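Local structure of DNA primase (Helicobacter pylori, 4EHS) at residues 36-41 with 58-63; 40-45 with 78-83. The protein makes the short RNA primers from which DNA polymerase extends during replication, and through its C-terminal domain, the part described here, binds the helicase DnaB. One frame throughout, in Å; residues are numbered along the deposited sequence.

Interaction 1: residues 36-41 with 58-63; sequences LVIRYL and GVFLHK
Ile38, on the helix 30-43, reaches into the loop 58-63 and ends between the ring of Phe60 and the backbone of Lys63. Its ethyl arm does the touching: CG1 stands anti to the carbonyl carbon (chi1 -68°), and the nearly extended second torsion of 168° carries CD1 outward to the loop. There Ile38 CD1 comes to 3.6 Å from Phe60 CE1, while Ile38 CG1 lies 3.8 Å from the same ring carbon and 4.0 Å from Phe60 CZ. The arm thus meets the CE1–CZ side of the ring at a slant. Beyond the ring, Ile38 CD1 also packs on Lys63, 3.7 Å from its CB and 3.6 Å from its carbonyl O.

Lys63 starts toward the helix but then turns off. A bend at chi2 (-69°) leads the rest of the chain away from Ile38; its CB joins the apolar contact, while NZ, led away, makes a long, weak ion pair with Glu31. Lys63 is the N-cap residue of helix 64-71, and Ile38 therefore packs at the very start of that helix. Phe60 is also stacked on Phe67 of helix 64-71, and Glu34, one turn before Ile38, accepts hydrogen bonds from Leu61 N and His62 N.

The contact joins helix 30-43 to the loop that leads into helix 64-71 in the helicase-binding domain. Across it the contact is apolar apart from the carbonyl O of Lys63, with no donor to fix a direction, whereas the neighbouring Glu34 supplies directional bonds to the loop backbone.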
loop_
_atom_site.group_PDB
_atom_site.type_symbol
_atom_site.label_atom_id
_atom_site.label_comp_id
_atom_site.label_asym_id
_atom_site.label_seq_id
_atom_site.Cartn_x
_atom_site.Cartn_y
_atom_site.Cartn_z
ATOM N N LEU A 36 -8.698 -16.130 -10.975
ATOM C CA LEU A 36 -9.066 -15.294 -12.118
ATOM C C LEU A 36 -8.107 -14.140 -12.224
ATOM O O LEU A 36 -7.581 -13.893 -13.300
ATOM C CB LEU A 36 -10.535 -14.894 -12.088
ATOM C CG LEU A 36 -11.075 -14.076 -13.250
ATOM C CD1 LEU A 36 -11.014 -14.905 -14.524
ATOM C CD2 LEU A 36 -12.519 -13.675 -12.932
ATOM N N VAL A 37 -7.863 -13.509 -11.078
ATOM C CA VAL A 37 -7.010 -12.317 -11.031
ATOM C C VAL A 37 -5.600 -12.749 -11.492
ATOM O O VAL A 37 -5.005 -12.084 -12.359
ATOM C CB VAL A 37 -7.055 -11.660 -9.621
ATOM C CG1 VAL A 37 -5.899 -10.680 -9.507
ATOM C CG2 VAL A 37 -8.357 -10.861 -9.428
ATOM N N ILE A 38 -5.071 -13.864 -10.975
ATOM C CA ILE A 38 -3.730 -14.272 -11.302
ATOM C C ILE A 38 -3.645 -14.687 -12.780
ATOM O O ILE A 38 -2.608 -14.507 -13.446
ATOM C CB ILE A 38 -3.265 -15.378 -10.355
ATOM C CG1 ILE A 38 -3.100 -14.755 -8.931
ATOM C CG2 ILE A 38 -1.890 -15.931 -10.798
ATOM C CD1 ILE A 38 -2.928 -15.814 -7.853
ATOM N N ARG A 39 -4.738 -15.312 -13.227
ATOM C CA ARG A 39 -4.753 -15.766 -14.660
ATOM C C ARG A 39 -4.608 -14.544 -15.619
ATOM O O ARG A 39 -3.885 -14.583 -16.675
ATOM C CB ARG A 39 -6.067 -16.564 -14.902
ATOM C CG ARG A 39 -6.052 -17.013 -16.405
ATOM C CD ARG A 39 -4.890 -17.956 -16.717
ATOM N NE ARG A 39 -5.189 -18.372 -18.112
ATOM C CZ ARG A 39 -5.874 -19.469 -18.381
ATOM N NH1 ARG A 39 -6.075 -20.404 -17.421
ATOM N NH2 ARG A 39 -6.246 -19.689 -19.669
ATOM N N TYR A 40 -5.302 -13.457 -15.300
ATOM C CA TYR A 40 -5.129 -12.207 -16.062
ATOM C C TYR A 40 -3.658 -11.770 -16.021
ATOM O O TYR A 40 -3.098 -11.368 -17.060
ATOM C CB TYR A 40 -5.917 -11.075 -15.470
ATOM C CG TYR A 40 -7.350 -10.949 -15.990
ATOM C CD1 TYR A 40 -7.594 -10.409 -17.236
ATOM C CD2 TYR A 40 -8.425 -11.376 -15.223
ATOM C CE1 TYR A 40 -8.920 -10.248 -17.724
ATOM C CE2 TYR A 40 -9.747 -11.236 -15.691
ATOM C CZ TYR A 40 -9.981 -10.708 -16.984
ATOM O OH TYR A 40 -11.269 -10.556 -17.455
ATOM N N LEU A 41 -3.054 -11.762 -14.828
ATOM C CA LEU A 41 -1.595 -11.403 -14.726
ATOM C C LEU A 41 -0.676 -12.351 -15.510
ATOM O O LEU A 41 0.352 -11.911 -16.067
ATOM C CB LEU A 41 -1.146 -11.426 -13.262
ATOM C CG LEU A 41 -2.123 -10.669 -12.353
ATOM C CD1 LEU A 41 -1.479 -10.778 -10.983
ATOM C CD2 LEU A 41 -2.356 -9.178 -12.660
ATOM N N GLY A 58 0.338 -11.174 0.580
ATOM C CA GLY A 58 -0.551 -11.282 1.759
ATOM C C GLY A 58 -2.055 -11.207 1.546
ATOM O O GLY A 58 -2.816 -11.714 2.373
ATOM N N VAL A 59 -2.474 -10.640 0.428
ATOM C CA VAL A 59 -3.867 -10.414 0.134
ATOM C C VAL A 59 -4.549 -11.752 -0.142
ATOM O O VAL A 59 -5.703 -11.958 0.229
ATOM C CB VAL A 59 -4.055 -9.455 -1.046
ATOM C CG1 VAL A 59 -5.526 -9.297 -1.365
ATOM C CG2 VAL A 59 -3.538 -8.061 -0.701
ATOM N N PHE A 60 -3.777 -12.657 -0.736
ATOM C CA PHE A 60 -4.306 -13.977 -1.206
ATOM C C PHE A 60 -4.423 -14.966 -0.068
ATOM O O PHE A 60 -3.447 -15.188 0.653
ATOM C CB PHE A 60 -3.374 -14.552 -2.286
ATOM C CG PHE A 60 -3.378 -13.741 -3.547
ATOM C CD1 PHE A 60 -4.341 -14.038 -4.546
ATOM C CD2 PHE A 60 -2.493 -12.661 -3.771
ATOM C CE1 PHE A 60 -4.428 -13.279 -5.702
ATOM C CE2 PHE A 60 -2.583 -11.901 -4.951
ATOM C CZ PHE A 60 -3.546 -12.209 -5.934
ATOM N N LEU A 61 -5.602 -15.562 0.075
ATOM C CA LEU A 61 -5.842 -16.623 1.075
ATOM C C LEU A 61 -5.788 -18.024 0.475
ATOM O O LEU A 61 -5.705 -18.997 1.246
ATOM C CB LEU A 61 -7.183 -16.429 1.764
ATOM C CG LEU A 61 -7.464 -15.043 2.358
ATOM C CD1 LEU A 61 -8.718 -15.047 3.227
ATOM C CD2 LEU A 61 -6.243 -14.579 3.112
ATOM N N HIS A 62 -5.806 -18.119 -0.857
ATOM C CA HIS A 62 -5.863 -19.434 -1.519
ATOM C C HIS A 62 -4.776 -19.671 -2.469
ATOM O O HIS A 62 -4.360 -20.821 -2.643
ATOM C CB HIS A 62 -7.205 -19.634 -2.216
ATOM C CG HIS A 62 -8.369 -19.537 -1.290
ATOM N ND1 HIS A 62 -8.700 -20.554 -0.415
ATOM C CD2 HIS A 62 -9.268 -18.511 -1.068
ATOM C CE1 HIS A 62 -9.767 -20.151 0.326
ATOM N NE2 HIS A 62 -10.138 -18.942 -0.080
ATOM N N LYS A 63 -4.258 -18.609 -3.106
ATOM C CA LYS A 63 -3.379 -18.773 -4.256
ATOM C C LYS A 63 -2.093 -17.940 -4.055
ATOM O O LYS A 63 -1.459 -17.494 -4.988
ATOM C CB LYS A 63 -4.092 -18.445 -5.605
ATOM C CG LYS A 63 -5.302 -19.334 -5.907
ATOM C CD LYS A 63 -4.881 -20.752 -6.201
ATOM C CE LYS A 63 -6.055 -21.699 -6.159
ATOM N NZ LYS A 63 -5.771 -23.122 -6.431
#

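Interaction 2: residues 40-45 with 78-83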
loop_
_atom_site.group_PDB
_atom_site.type_symbol
_atom_site.label_atom_id
_atom_site.label_comp_id
_atom_site.label_asym_id
_atom_site.label_seq_id
_atom_site.Cartn_x
_atom_site.Cartn_y
_atom_site.Cartn_z
ATOM N N TYR A 40 -5.302 -13.457 -15.300
ATOM C CA TYR A 40 -5.129 -12.207 -16.062
ATOM C C TYR A 40 -3.658 -11.770 -16.021
ATOM O O TYR A 40 -3.098 -11.368 -17.060
ATOM C CB TYR A 40 -5.917 -11.075 -15.470
ATOM C CG TYR A 40 -7.350 -10.949 -15.990
ATOM C CD1 TYR A 40 -7.594 -10.409 -17.236
ATOM C CD2 TYR A 40 -8.425 -11.376 -15.223
ATOM C CE1 TYR A 40 -8.920 -10.248 -17.724
ATOM C CE2 TYR A 40 -9.747 -11.236 -15.691
ATOM C CZ TYR A 40 -9.981 -10.708 -16.984
ATOM O OH TYR A 40 -11.269 -10.556 -17.455
ATOM N N LEU A 41 -3.054 -11.762 -14.828
ATOM C CA LEU A 41 -1.595 -11.403 -14.726
ATOM C C LEU A 41 -0.676 -12.351 -15.510
ATOM O O LEU A 41 0.352 -11.911 -16.067
ATOM C CB LEU A 41 -1.146 -11.426 -13.262
ATOM C CG LEU A 41 -2.123 -10.669 -12.353
ATOM C CD1 LEU A 41 -1.479 -10.778 -10.983
ATOM C CD2 LEU A 41 -2.356 -9.178 -12.660
ATOM N N LEU A 42 -1.026 -13.622 -15.570
ATOM C CA LEU A 42 -0.236 -14.565 -16.375
ATOM C C LEU A 42 -0.353 -14.270 -17.877
ATOM O O LEU A 42 0.616 -14.524 -18.658
ATOM C CB LEU A 42 -0.719 -16.005 -16.095
ATOM C CG LEU A 42 -0.168 -16.553 -14.768
ATOM C CD1 LEU A 42 -1.031 -17.810 -14.448
ATOM C CD2 LEU A 42 1.325 -16.965 -14.850
ATOM N N GLU A 43 -1.535 -13.876 -18.314
ATOM C CA GLU A 43 -1.764 -13.679 -19.765
ATOM C C GLU A 43 -1.235 -12.330 -20.224
ATOM O O GLU A 43 -0.861 -12.165 -21.404
ATOM C CB GLU A 43 -3.235 -13.776 -20.141
ATOM C CG GLU A 43 -3.702 -15.227 -19.921
ATOM C CD GLU A 43 -4.507 -15.854 -21.056
ATOM O OE1 GLU A 43 -4.790 -15.181 -22.071
ATOM O OE2 GLU A 43 -5.013 -17.011 -20.841
ATOM N N ASP A 44 -1.214 -11.337 -19.305
ATOM C CA ASP A 44 -0.775 -10.011 -19.733
ATOM C C ASP A 44 0.059 -9.406 -18.601
ATOM O O ASP A 44 -0.469 -8.928 -17.633
ATOM C CB ASP A 44 -1.947 -9.129 -20.169
ATOM C CG ASP A 44 -1.474 -7.762 -20.756
ATOM O OD1 ASP A 44 -0.323 -7.352 -20.532
ATOM O OD2 ASP A 44 -2.292 -7.161 -21.390
ATOM N N ARG A 45 1.376 -9.488 -18.734
ATOM C CA ARG A 45 2.244 -9.141 -17.580
ATOM C C ARG A 45 2.159 -7.648 -17.334
ATOM O O ARG A 45 2.504 -7.206 -16.218
ATOM C CB ARG A 45 3.694 -9.595 -17.764
ATOM C CG ARG A 45 4.385 -9.968 -16.423
ATOM C CD ARG A 45 5.701 -10.780 -16.579
ATOM N NE ARG A 45 6.558 -10.750 -15.389
ATOM C CZ ARG A 45 6.432 -11.548 -14.306
ATOM N NH1 ARG A 45 5.475 -12.470 -14.231
ATOM N NH2 ARG A 45 7.257 -11.400 -13.265
ATOM N N PRO A 78 5.078 -25.690 -11.073
ATOM C CA PRO A 78 3.888 -26.559 -11.353
ATOM C C PRO A 78 2.473 -25.942 -11.036
ATOM O O PRO A 78 1.536 -26.111 -11.825
ATOM C CB PRO A 78 4.199 -27.852 -10.555
ATOM C CG PRO A 78 5.716 -27.873 -10.516
ATOM C CD PRO A 78 6.161 -26.429 -10.387
ATOM N N LYS A 79 2.344 -25.200 -9.938
ATOM C CA LYS A 79 1.103 -24.502 -9.598
ATOM C C LYS A 79 0.710 -23.444 -10.601
ATOM O O LYS A 79 -0.483 -23.291 -10.967
ATOM C CB LYS A 79 1.171 -23.972 -8.128
ATOM C CG LYS A 79 1.096 -25.122 -7.100
ATOM C CD LYS A 79 1.016 -24.687 -5.637
ATOM C CE LYS A 79 1.232 -25.909 -4.748
ATOM N NZ LYS A 79 0.949 -25.678 -3.298
ATOM N N LEU A 80 1.710 -22.680 -11.045
ATOM C CA LEU A 80 1.490 -21.560 -11.982
ATOM C C LEU A 80 1.203 -22.108 -13.362
ATOM O O LEU A 80 0.313 -21.624 -14.055
ATOM C CB LEU A 80 2.718 -20.637 -11.977
ATOM C CG LEU A 80 2.499 -19.195 -12.297
ATOM C CD1 LEU A 80 1.502 -18.626 -11.265
ATOM C CD2 LEU A 80 3.849 -18.457 -12.263
ATOM N N VAL A 81 1.916 -23.163 -13.741
ATOM C CA VAL A 81 1.618 -23.858 -15.000
ATOM C C VAL A 81 0.154 -24.346 -15.004
ATOM O O VAL A 81 -0.607 -24.116 -15.956
ATOM C CB VAL A 81 2.638 -25.006 -15.260
ATOM C CG1 VAL A 81 2.143 -25.975 -16.347
ATOM C CG2 VAL A 81 4.019 -24.398 -15.564
ATOM N N ALA A 82 -0.271 -24.947 -13.901
ATOM C CA ALA A 82 -1.609 -25.513 -13.860
ATOM C C ALA A 82 -2.667 -24.396 -13.958
ATOM O O ALA A 82 -3.727 -24.546 -14.611
ATOM C CB ALA A 82 -1.799 -26.299 -12.579
ATOM N N LEU A 83 -2.393 -23.273 -13.301
ATOM C CA LEU A 83 -3.327 -22.185 -13.391
ATOM C C LEU A 83 -3.358 -21.597 -14.828
ATOM O O LEU A 83 -4.419 -21.244 -15.337
ATOM C CB LEU A 83 -2.928 -21.136 -12.315
ATOM C CG LEU A 83 -3.672 -19.840 -12.188
ATOM C CD1 LEU A 83 -5.143 -20.115 -11.973
ATOM C CD2 LEU A 83 -3.107 -19.054 -11.018
#
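A small leucine cluster joins the C-terminal end of helix 30-43 to the first turns of helix 78-85, well out from the centre of the domain. Leu42 is its single contribution from the 40-45 side, and both methyls take part: CD2 meets Leu80 alone, whereas CD1 touches Leu80 and Leu83. Leu42 CD2 approaches the branch point of Leu80, 3.6 Å from CG, and lies 3.9 Å from Leu80 CD2. The other methyl, Leu42 CD1, turns to the next turn of the helix, where it is 4.0 Å from Leu83 CG and 4.1 Å from the backbone O of Leu80. The fork of Leu42 thus faces two leucines spaced three residues apart, an i, i+3 pair on one side of helix 78-85.

Leu80 begins across the line of approach, but with CG only roughly anti to its backbone N (chi1 -152°) its branched end comes closer to Leu42. The two side chains meet at a slant.

Within the all-helical helicase-binding domain of DnaG, this is a helix-helix contact between elements well separated in sequence. Helix 64-71 lies beside it: Leu70 touches both Leu42 and Leu80, so three helices share the apolar patch. The start of helix 78-85 is held by Asp77, whose OD2 accepts a hydrogen bond from Leu80 N.

Past Leu42, helix 30-43 ends, with Asp44 N bonded to Tyr40 O at 2.9 Å. Asp44 is the N-cap of helix 45-51, its side chain capping a backbone N there; its OD1 is also hydrogen-bonded to Ser46 OG, and Arg45 packs on Ile127 of the second subunit.

How the interactions relate
Both interactions use helix 30-43, whose residues Tyr40 and Leu41 belong to both segments without touching across either contact. Both are buried contacts. The centre of interaction 1 lies about 6 Å, and that of interaction 2 about 15 Å, from the centre of the chain. Interaction 1 sets an isoleucine against an aromatic ring and a loop backbone; interaction 2, farther out, is made by three leucines of two helices, of which Leu42 is partly exposed. Neither has a hydrogen bond or salt bridge between its own segments. Their centres are about 10 Å apart, and they meet directly: Ile38 CG2 packs 3.4 Å from Leu83 CD2, and Arg39 NH1 probably donates a hydrogen bond to Leu83 O, adding a polar tie between the apolar patches.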